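Long-range contacts in mannosylglycerate hydrolase MGH1-like glycoside hydrolase domain-containing protein (Thermus thermophilus HB8, PDB 4WVA), which hydrolyses mannosylglycerate, a solute that thermophiles make under osmotic stress, to mannose and glycerate, and probably also glucosylglycerate to glucose and glycerate: residues A[164-169]-A[349-354]; A[196-201]-A[392-397]; A[297-302]-A[335-340]. All blocks are in the same frame, centred on the assembly; numbering follows the deposited sequence.

Contact 1 of 3, residues A[164-169]-A[349-354]; sequences MDNSPA and YWRGPV. With TRS (2-amino-2-hydroxymethyl-propane-1,3-diol), chain D.
The catalytic pocket of this (alpha/alpha)6-barrel is walled here by two loops between helices, 164-169 and 349-354, which set Asp165, very probably the proton donor, against Tyr349 and Trp350, two likely substrate-binding residues. The Tyr349 hydroxyl donates to Asp165 OD2 at 2.8 Å from OH. This oxygen lies at the edge of the phenol ring but is met from above the carboxylate, whose plane stands 86° from that of the ring. Met164 lies across the Trp350 indole. Its CA sits 3.3 Å from the centroid of the five-membered ring and almost on the ring normal, a clear CH-pi contact. From there the extended side chain carries CG to 3.5 Å from Trp350 CE3, and SD completes an oblique Met-aromatic contact with the six-membered ring. Asn166 ties the loops together through side chain and backbone: OD1 takes the Trp350 backbone N at 2.9 Å on an in-plane lone pair, while the backbone O receives Arg351 NH1. The Arg351 guanidinium has Pro168 CG over the centre of one face, 3.8 Å from CZ, and its other nitrogens make salt bridges, NH2 with Asp171 and NE with Glu345. A bound Tris molecule occupies the pocket: Trp350 NE1 donates almost straight (166°) to Tris O3 at 2.9 Å, and the amine N and O3 of Tris both donate to Tyr349 OH. That hydroxyl thus accepts two bonds and spends its proton on OD2. Asp165 OD2 also accepts, more weakly, from Tris O2 at 2.9 Å; two donors on one oxygen would probably stabilise the charged carboxylate and so bear on its ionisation.

Contact 2 of 3, residues A[196-201]-A[392-397]; sequences EERPRK and REYYDP
A two-stranded antiparallel sheet, 394-395 with 402-403, supplies one side of this contact, and the loop leading into helix 201-216 supplies the other; the loop carries Arg198, a likely substrate ligand, and the corner before the strand carries Glu393, very probably the catalytic proton acceptor. Tyr394 bridges the gap. With CG in the crowded position between the backbone N and the carbonyl carbon (chi1 37°), its ring reaches across to the opposite loop, and OH donates to the carbonyl O of Glu197 at a short 2.6 Å. The hydroxyl approaches from above the carbonyl plane, 36° out of it, rather than along a lone pair. Glu197 turns its CB toward Tyr394, leaving CB 3.8 Å from OH, and then runs extended past it. Its OE1 accepts from the backbone N of Gly404, while Arg392 NH2 donates to the carbonyl O of the same glycine; OE1 and NH2 remain 4.5 Å apart, too far for a salt bridge but where some attraction is likely. Arg198 contributes mainly its tip. Bends at chi2 and chi3 curl the chain back, Asp189 holds NE in a salt bridge, and the guanidinium makes a cation-pi contact with Tyr349. A water joins the groups: it accepts from Arg198 NH1 at 2.7 Å, in the guanidinium plane, and donates to Tyr394 OH at 2.9 Å and to Glu393 OE1 at 2.7 Å. A phenylalanine in place of Tyr394 would lack the hydroxyl that bonds the Glu197 carbonyl and this water, and would probably loosen both the hold between loop and strand and the water's position. Glu393 itself is steadied through its other oxygen, OE2, by a hydrogen bond with Tyr28 OH.

Contact 3 of 3, residues A[297-302]-A[335-340]; sequences VKTSAG and PSVDPT
The chains of 297-302 and 335-340 run antiparallel past each other through a single beta bridge, in which Thr299 and Val337 form a non-hydrogen-bonded pair with their CA atoms 4.2 Å apart. Two backbone bonds flank the pair. Asp338 N donates nearly straight (170°) to Lys298 O at 3.2 Å, in the carbonyl plane; Ser300 N reaches Ser336 O at 2.9 Å from well above that plane, just where the first chain turns into a 3-10 segment. At the bridge, Thr299 CG2 meets Val337 CG1 at 4.1 Å, a loose methyl contact. Ser300 OG, held at 2.7 Å from a water, is linked through it to the Ser336 carbonyl, which thereby serves two donors. Beside the bridge, Lys298 and Asp338 lie alongside each other and point the same way. The lysine bends at chi3, and NZ forms a salt bridge with Asp338 OD2 at 3.4 Å, while Glu322 of helix 313-327 is its stronger partner, so Lys298 joins this loop pair to that helix. The second carboxylate oxygen, Asp338 OD1, accepts Thr340 N at 3.0 Å, an Asx turn, and in addition Thr340 OG1 at 2.8 Å.

Overall arrangement
Contact 1 is the middle of the group: its centre lies 8 Å from those of contacts 2 and 3, which are 15 Å apart and meet lightly, Pro397 CG lying 4.1 Å from Pro335 CB. Toward contact 2, Val354 N probably bonds to Tyr395 O at 2.8 Å, and the rings of Tyr349 and Tyr394 pack together. Toward contact 3, Ser336 OG receives Gly352 N and donates to Pro353 O at 2.7 Å. Contacts 1 and 2 thus bring the probable acid, Asp165, and base, Glu393, to the pocket that holds Tris. Contact 3 lies in a second shell, the side chain of Ser336 about 4 Å from that of Trp350 between nearest atoms.

Contact 1 of 3, residues A[164-169]-A[349-354]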
loop_
_atom_site.group_PDB
_atom_site.type_symbol
_atom_site.label_atom_id
_atom_site.label_comp_id
_atom_site.label_asym_id
_atom_site.label_seq_id
_atom_site.Cartn_x
_atom_site.Cartn_y
_atom_site.Cartn_z
ATOM N N MET A 164 -20.214 9.302 -17.610
ATOM C CA MET A 164 -20.735 10.450 -16.882
ATOM C C MET A 164 -20.701 11.646 -17.830
ATOM O O MET A 164 -19.955 12.622 -17.675
ATOM C CB MET A 164 -19.932 10.691 -15.611
ATOM C CG MET A 164 -19.887 9.467 -14.729
ATOM S SD MET A 164 -19.009 9.795 -13.192
ATOM C CE MET A 164 -19.025 8.185 -12.399
ATOM N N ASP A 165 -21.563 11.534 -18.835
ATOM C CA ASP A 165 -21.397 12.252 -20.100
ATOM C C ASP A 165 -21.132 13.744 -19.949
ATOM O O ASP A 165 -20.214 14.279 -20.558
ATOM C CB ASP A 165 -22.638 12.088 -20.993
ATOM C CG ASP A 165 -23.092 10.653 -21.171
ATOM O OD1 ASP A 165 -22.465 9.696 -20.656
ATOM O OD2 ASP A 165 -24.126 10.472 -21.862
ATOM N N ASN A 166 -21.954 14.424 -19.157
ATOM C CA ASN A 166 -21.857 15.869 -19.002
ATOM C C ASN A 166 -21.363 16.302 -17.624
ATOM O O ASN A 166 -21.710 17.379 -17.133
ATOM C CB ASN A 166 -23.192 16.549 -19.356
ATOM C CG ASN A 166 -24.252 16.344 -18.293
ATOM O OD1 ASN A 166 -24.190 15.383 -17.502
ATOM N ND2 ASN A 166 -25.234 17.245 -18.255
ATOM N N SER A 167 -20.558 15.458 -16.980
ATOM C CA SER A 167 -19.938 15.851 -15.714
ATOM C C SER A 167 -19.304 17.238 -15.868
ATOM O O SER A 167 -18.660 17.482 -16.883
ATOM C CB SER A 167 -18.827 14.878 -15.345
ATOM O OG SER A 167 -18.213 15.282 -14.126
ATOM N N PRO A 168 -19.484 18.141 -14.876
ATOM C CA PRO A 168 -18.817 19.456 -14.958
ATOM C C PRO A 168 -17.302 19.358 -15.065
ATOM O O PRO A 168 -16.657 20.296 -15.544
ATOM C CB PRO A 168 -19.242 20.149 -13.665
ATOM C CG PRO A 168 -20.547 19.514 -13.338
ATOM C CD PRO A 168 -20.317 18.060 -13.668
ATOM N N ALA A 169 -16.723 18.228 -14.654
ATOM C CA ALA A 169 -15.286 18.012 -14.852
ATOM C C ALA A 169 -14.858 18.155 -16.311
ATOM O O ALA A 169 -13.743 18.617 -16.589
ATOM C CB ALA A 169 -14.869 16.643 -14.311
ATOM N N TYR A 349 -28.703 15.429 -15.238
ATOM C CA TYR A 349 -27.898 14.287 -15.666
ATOM C C TYR A 349 -26.737 14.065 -14.686
ATOM O O TYR A 349 -26.988 13.653 -13.558
ATOM C CB TYR A 349 -27.462 14.483 -17.134
ATOM C CG TYR A 349 -27.172 13.249 -17.964
ATOM C CD1 TYR A 349 -27.832 12.042 -17.757
ATOM C CD2 TYR A 349 -26.296 13.315 -19.035
ATOM C CE1 TYR A 349 -27.588 10.935 -18.562
ATOM C CE2 TYR A 349 -26.052 12.224 -19.834
ATOM C CZ TYR A 349 -26.686 11.026 -19.594
ATOM O OH TYR A 349 -26.438 9.930 -20.409
ATOM N N TRP A 350 -25.494 14.322 -15.104
ATOM C CA TRP A 350 -24.326 14.140 -14.213
ATOM C C TRP A 350 -23.814 15.403 -13.528
ATOM O O TRP A 350 -22.703 15.423 -13.011
ATOM C CB TRP A 350 -23.209 13.442 -15.008
ATOM C CG TRP A 350 -23.527 12.034 -15.344
ATOM C CD1 TRP A 350 -24.047 11.572 -16.492
ATOM C CD2 TRP A 350 -23.340 10.895 -14.498
ATOM N NE1 TRP A 350 -24.206 10.212 -16.442
ATOM C CE2 TRP A 350 -23.773 9.769 -15.221
ATOM C CE3 TRP A 350 -22.835 10.721 -13.209
ATOM C CZ2 TRP A 350 -23.729 8.484 -14.696
ATOM C CZ3 TRP A 350 -22.813 9.441 -12.676
ATOM C CH2 TRP A 350 -23.239 8.342 -13.420
ATOM N N ARG A 351 -24.640 16.449 -13.466
ATOM C CA ARG A 351 -24.240 17.709 -12.883
ATOM C C ARG A 351 -24.898 17.972 -11.525
ATOM O O ARG A 351 -25.005 19.113 -11.100
ATOM C CB ARG A 351 -24.552 18.839 -13.884
ATOM C CG ARG A 351 -23.930 18.570 -15.243
ATOM C CD ARG A 351 -24.169 19.696 -16.224
ATOM N NE ARG A 351 -23.416 20.906 -15.926
ATOM C CZ ARG A 351 -22.186 21.182 -16.360
ATOM N NH1 ARG A 351 -21.486 20.309 -17.084
ATOM N NH2 ARG A 351 -21.648 22.368 -16.060
ATOM N N GLY A 352 -25.311 16.913 -10.825
ATOM C CA GLY A 352 -25.980 17.079 -9.526
ATOM C C GLY A 352 -26.860 15.916 -9.081
ATOM O O GLY A 352 -26.849 15.544 -7.901
ATOM N N PRO A 353 -27.654 15.350 -10.003
ATOM C CA PRO A 353 -28.515 14.234 -9.615
ATOM C C PRO A 353 -27.802 13.022 -8.978
ATOM O O PRO A 353 -26.614 12.799 -9.206
ATOM C CB PRO A 353 -29.159 13.830 -10.932
ATOM C CG PRO A 353 -29.258 15.107 -11.674
ATOM C CD PRO A 353 -27.944 15.790 -11.386
ATOM N N VAL A 354 -28.571 12.287 -8.176
ATOM C CA VAL A 354 -28.162 11.048 -7.517
ATOM C C VAL A 354 -28.333 9.884 -8.480
ATOM O O VAL A 354 -29.363 9.740 -9.163
ATOM C CB VAL A 354 -29.010 10.777 -6.244
ATOM C CG1 VAL A 354 -28.695 9.413 -5.629
ATOM C CG2 VAL A 354 -28.794 11.860 -5.183
HETATM C C TRS D . -25.737 6.612 -20.142
HETATM C C1 TRS D . -25.832 5.161 -19.697
HETATM C C2 TRS D . -25.733 6.630 -21.674
HETATM C C3 TRS D . -24.512 7.301 -19.545
HETATM N N TRS D . -26.915 7.329 -19.596
HETATM O O1 TRS D . -27.006 4.536 -20.263
HETATM O O2 TRS D . -25.316 7.875 -22.257
HETATM O O3 TRS D . -24.883 8.305 -18.567
HETATM O O HOH W 1 -20.201 14.510 -12.521
#

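Contact 2 of 3, residues A[196-201]-A[392-397]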
loop_
_atom_site.group_PDB
_atom_site.type_symbol
_atom_site.label_atom_id
_atom_site.label_comp_id
_atom_site.label_asym_id
_atom_site.label_seq_id
_atom_site.Cartn_x
_atom_site.Cartn_y
_atom_site.Cartn_z
ATOM N N GLU A 196 -34.159 19.627 -20.239
ATOM C CA GLU A 196 -33.605 20.211 -19.015
ATOM C C GLU A 196 -32.850 19.164 -18.175
ATOM O O GLU A 196 -32.056 19.522 -17.306
ATOM C CB GLU A 196 -34.693 20.866 -18.161
ATOM C CG GLU A 196 -35.291 22.133 -18.768
ATOM C CD GLU A 196 -36.315 22.804 -17.859
ATOM O OE1 GLU A 196 -36.110 22.830 -16.625
ATOM O OE2 GLU A 196 -37.334 23.319 -18.380
ATOM N N GLU A 197 -33.101 17.879 -18.454
ATOM C CA GLU A 197 -32.476 16.783 -17.706
ATOM C C GLU A 197 -31.348 16.128 -18.493
ATOM O O GLU A 197 -30.745 15.154 -18.032
ATOM C CB GLU A 197 -33.546 15.742 -17.350
ATOM C CG GLU A 197 -34.578 16.275 -16.371
ATOM C CD GLU A 197 -35.794 15.380 -16.214
ATOM O OE1 GLU A 197 -35.761 14.208 -16.604
ATOM O OE2 GLU A 197 -36.800 15.869 -15.651
ATOM N N ARG A 198 -31.041 16.670 -19.662
ATOM C CA ARG A 198 -30.070 16.099 -20.596
ATOM C C ARG A 198 -28.908 17.051 -20.900
ATOM O O ARG A 198 -28.981 18.249 -20.593
ATOM C CB ARG A 198 -30.788 15.769 -21.907
ATOM C CG ARG A 198 -31.841 14.677 -21.780
ATOM C CD ARG A 198 -31.229 13.297 -21.504
ATOM N NE ARG A 198 -30.331 12.862 -22.580
ATOM C CZ ARG A 198 -29.611 11.739 -22.556
ATOM N NH1 ARG A 198 -29.694 10.932 -21.504
ATOM N NH2 ARG A 198 -28.813 11.426 -23.580
ATOM N N PRO A 199 -27.830 16.522 -21.521
ATOM C CA PRO A 199 -26.775 17.432 -21.976
ATOM C C PRO A 199 -27.345 18.471 -22.929
ATOM O O PRO A 199 -28.315 18.194 -23.633
ATOM C CB PRO A 199 -25.806 16.513 -22.731
ATOM C CG PRO A 199 -26.056 15.151 -22.175
ATOM C CD PRO A 199 -27.537 15.125 -21.896
ATOM N N ARG A 200 -26.743 19.652 -22.916
ATOM C CA ARG A 200 -27.182 20.750 -23.780
ATOM C C ARG A 200 -26.709 20.598 -25.213
ATOM O O ARG A 200 -25.896 19.741 -25.539
ATOM C CB ARG A 200 -26.675 22.060 -23.218
ATOM C CG ARG A 200 -27.250 22.386 -21.866
ATOM C CD ARG A 200 -26.714 23.708 -21.377
ATOM N NE ARG A 200 -26.948 23.913 -19.947
ATOM C CZ ARG A 200 -27.760 24.821 -19.415
ATOM N NH1 ARG A 200 -28.451 25.658 -20.183
ATOM N NH2 ARG A 200 -27.870 24.913 -18.092
ATOM N N LYS A 201 -27.219 21.459 -26.089
ATOM C CA LYS A 201 -26.769 21.461 -27.471
ATOM C C LYS A 201 -25.242 21.579 -27.605
ATOM O O LYS A 201 -24.630 20.915 -28.438
ATOM C CB LYS A 201 -27.429 22.620 -28.231
ATOM C CG LYS A 201 -26.887 22.785 -29.640
ATOM C CD LYS A 201 -27.629 23.880 -30.394
ATOM C CE LYS A 201 -27.163 23.969 -31.839
ATOM N NZ LYS A 201 -25.726 24.341 -31.948
ATOM N N ARG A 392 -35.696 4.968 -11.915
ATOM C CA ARG A 392 -35.372 6.064 -12.806
ATOM C C ARG A 392 -33.865 6.127 -12.961
ATOM O O ARG A 392 -33.102 5.558 -12.155
ATOM C CB ARG A 392 -35.871 7.391 -12.242
ATOM C CG ARG A 392 -37.393 7.449 -12.078
ATOM C CD ARG A 392 -38.141 7.358 -13.397
ATOM N NE ARG A 392 -37.781 8.422 -14.342
ATOM C CZ ARG A 392 -38.324 9.633 -14.382
ATOM N NH1 ARG A 392 -39.265 9.985 -13.516
ATOM N NH2 ARG A 392 -37.904 10.518 -15.280
ATOM N N GLU A 393 -33.441 6.831 -14.000
ATOM C CA GLU A 393 -32.017 6.948 -14.305
ATOM C C GLU A 393 -31.268 7.740 -13.208
ATOM O O GLU A 393 -30.140 7.380 -12.835
ATOM C CB GLU A 393 -31.828 7.556 -15.693
ATOM C CG GLU A 393 -30.462 7.328 -16.316
ATOM C CD GLU A 393 -30.351 7.890 -17.732
ATOM O OE1 GLU A 393 -31.383 8.366 -18.265
ATOM O OE2 GLU A 393 -29.238 7.840 -18.328
ATOM N N TYR A 394 -31.867 8.818 -12.700
ATOM C CA TYR A 394 -31.248 9.618 -11.647
ATOM C C TYR A 394 -32.341 10.375 -10.917
ATOM O O TYR A 394 -33.512 10.329 -11.328
ATOM C CB TYR A 394 -30.157 10.560 -12.182
ATOM C CG TYR A 394 -30.462 11.172 -13.527
ATOM C CD1 TYR A 394 -30.229 10.455 -14.692
ATOM C CD2 TYR A 394 -30.979 12.454 -13.638
ATOM C CE1 TYR A 394 -30.533 10.976 -15.921
ATOM C CE2 TYR A 394 -31.265 12.988 -14.876
ATOM C CZ TYR A 394 -31.036 12.238 -16.016
ATOM O OH TYR A 394 -31.311 12.728 -17.285
ATOM N N TYR A 395 -31.953 11.018 -9.831
ATOM C CA TYR A 395 -32.903 11.631 -8.915
ATOM C C TYR A 395 -32.400 12.976 -8.458
ATOM O O TYR A 395 -31.214 13.155 -8.220
ATOM C CB TYR A 395 -33.160 10.738 -7.697
ATOM C CG TYR A 395 -33.643 9.357 -8.060
ATOM C CD1 TYR A 395 -32.740 8.357 -8.414
ATOM C CD2 TYR A 395 -35.000 9.044 -8.078
ATOM C CE1 TYR A 395 -33.167 7.092 -8.757
ATOM C CE2 TYR A 395 -35.432 7.780 -8.436
ATOM C CZ TYR A 395 -34.513 6.808 -8.784
ATOM O OH TYR A 395 -34.920 5.541 -9.139
ATOM N N ASP A 396 -33.320 13.930 -8.318
ATOM C CA ASP A 396 -32.994 15.237 -7.766
ATOM C C ASP A 396 -32.553 15.042 -6.307
ATOM O O ASP A 396 -33.268 14.422 -5.520
ATOM C CB ASP A 396 -34.231 16.154 -7.881
ATOM C CG ASP A 396 -33.980 17.570 -7.398
ATOM O OD1 ASP A 396 -33.494 17.758 -6.272
ATOM O OD2 ASP A 396 -34.305 18.508 -8.153
ATOM N N PRO A 397 -31.352 15.533 -5.936
ATOM C CA PRO A 397 -30.877 15.260 -4.568
ATOM C C PRO A 397 -31.572 16.103 -3.496
ATOM O O PRO A 397 -31.471 15.793 -2.317
ATOM C CB PRO A 397 -29.389 15.612 -4.619
ATOM C CG PRO A 397 -29.204 16.420 -5.823
ATOM C CD PRO A 397 -30.367 16.275 -6.744
HETATM O O HOH W 2 -31.500 10.806 -19.449
#

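Contact 3 of 3, residues A[297-302]-A[335-340]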
loop_
_atom_site.group_PDB
_atom_site.type_symbol
_atom_site.label_atom_id
_atom_site.label_comp_id
_atom_site.label_asym_id
_atom_site.label_seq_id
_atom_site.Cartn_x
_atom_site.Cartn_y
_atom_site.Cartn_z
ATOM N N VAL A 297 -12.665 20.132 -9.873
ATOM C CA VAL A 297 -14.107 20.029 -9.718
ATOM C C VAL A 297 -14.345 18.731 -8.968
ATOM O O VAL A 297 -13.875 17.692 -9.412
ATOM C CB VAL A 297 -14.834 19.930 -11.076
ATOM C CG1 VAL A 297 -16.340 19.740 -10.879
ATOM C CG2 VAL A 297 -14.517 21.147 -11.944
ATOM N N LYS A 298 -15.037 18.815 -7.840
ATOM C CA LYS A 298 -15.334 17.648 -7.008
ATOM C C LYS A 298 -16.626 17.000 -7.485
ATOM O O LYS A 298 -17.709 17.562 -7.304
ATOM C CB LYS A 298 -15.439 18.052 -5.535
ATOM C CG LYS A 298 -14.141 18.673 -5.004
ATOM C CD LYS A 298 -14.173 18.913 -3.506
ATOM C CE LYS A 298 -14.995 20.130 -3.155
ATOM N NZ LYS A 298 -14.990 20.485 -1.704
ATOM N N THR A 299 -16.504 15.832 -8.113
ATOM C CA THR A 299 -17.664 15.075 -8.556
ATOM C C THR A 299 -17.754 13.763 -7.779
ATOM O O THR A 299 -16.813 13.366 -7.071
ATOM C CB THR A 299 -17.616 14.762 -10.057
ATOM O OG1 THR A 299 -16.649 13.731 -10.299
ATOM C CG2 THR A 299 -17.275 16.010 -10.877
ATOM N N SER A 300 -18.879 13.071 -7.928
ATOM C CA SER A 300 -19.038 11.788 -7.237
ATOM C C SER A 300 -17.996 10.756 -7.697
ATOM O O SER A 300 -17.723 9.804 -6.971
ATOM C CB SER A 300 -20.448 11.219 -7.401
ATOM O OG SER A 300 -20.750 10.992 -8.744
ATOM N N ALA A 301 -17.434 10.927 -8.892
ATOM C CA ALA A 301 -16.398 10.011 -9.379
ATOM C C ALA A 301 -15.157 10.012 -8.488
ATOM O O ALA A 301 -14.464 9.014 -8.384
ATOM C CB ALA A 301 -15.997 10.348 -10.804
ATOM N N GLY A 302 -14.892 11.138 -7.844
ATOM C CA GLY A 302 -13.765 11.271 -6.943
ATOM C C GLY A 302 -13.841 10.446 -5.670
ATOM O O GLY A 302 -12.848 10.355 -4.974
ATOM N N PRO A 335 -25.092 13.186 -4.332
ATOM C CA PRO A 335 -25.200 13.956 -5.584
ATOM C C PRO A 335 -23.974 13.754 -6.470
ATOM O O PRO A 335 -22.877 13.467 -5.972
ATOM C CB PRO A 335 -25.306 15.413 -5.124
ATOM C CG PRO A 335 -25.044 15.413 -3.684
ATOM C CD PRO A 335 -25.091 14.029 -3.135
ATOM N N SER A 336 -24.169 13.890 -7.774
ATOM C CA SER A 336 -23.099 13.648 -8.739
ATOM C C SER A 336 -22.041 14.746 -8.767
ATOM O O SER A 336 -20.941 14.526 -9.278
ATOM C CB SER A 336 -23.670 13.331 -10.121
ATOM O OG SER A 336 -24.717 14.233 -10.519
ATOM N N VAL A 337 -22.388 15.914 -8.242
ATOM C CA VAL A 337 -21.407 16.969 -8.011
ATOM C C VAL A 337 -21.689 17.637 -6.685
ATOM O O VAL A 337 -22.819 17.626 -6.182
ATOM C CB VAL A 337 -21.363 18.039 -9.128
ATOM C CG1 VAL A 337 -21.112 17.409 -10.484
ATOM C CG2 VAL A 337 -22.627 18.876 -9.148
ATOM N N ASP A 338 -20.629 18.188 -6.094
ATOM C CA ASP A 338 -20.712 18.912 -4.845
ATOM C C ASP A 338 -21.880 19.909 -4.929
ATOM O O ASP A 338 -21.905 20.757 -5.827
ATOM C CB ASP A 338 -19.366 19.621 -4.625
ATOM C CG ASP A 338 -19.290 20.429 -3.333
ATOM O OD1 ASP A 338 -20.308 20.672 -2.660
ATOM O OD2 ASP A 338 -18.154 20.839 -2.997
ATOM N N PRO A 339 -22.847 19.807 -4.000
ATOM C CA PRO A 339 -24.023 20.671 -4.091
ATOM C C PRO A 339 -23.719 22.159 -3.895
ATOM O O PRO A 339 -24.585 22.999 -4.198
ATOM C CB PRO A 339 -24.960 20.150 -2.993
ATOM C CG PRO A 339 -24.149 19.260 -2.134
ATOM C CD PRO A 339 -22.967 18.796 -2.938
ATOM N N THR A 340 -22.518 22.484 -3.412
ATOM C CA THR A 340 -22.084 23.889 -3.328
ATOM C C THR A 340 -21.304 24.353 -4.552
ATOM O O THR A 340 -20.893 25.515 -4.605
ATOM C CB THR A 340 -21.230 24.170 -2.066
ATOM O OG1 THR A 340 -19.996 23.452 -2.130
ATOM C CG2 THR A 340 -21.967 23.795 -0.817
HETATM O O HOH W 3 -19.907 12.109 -11.092
#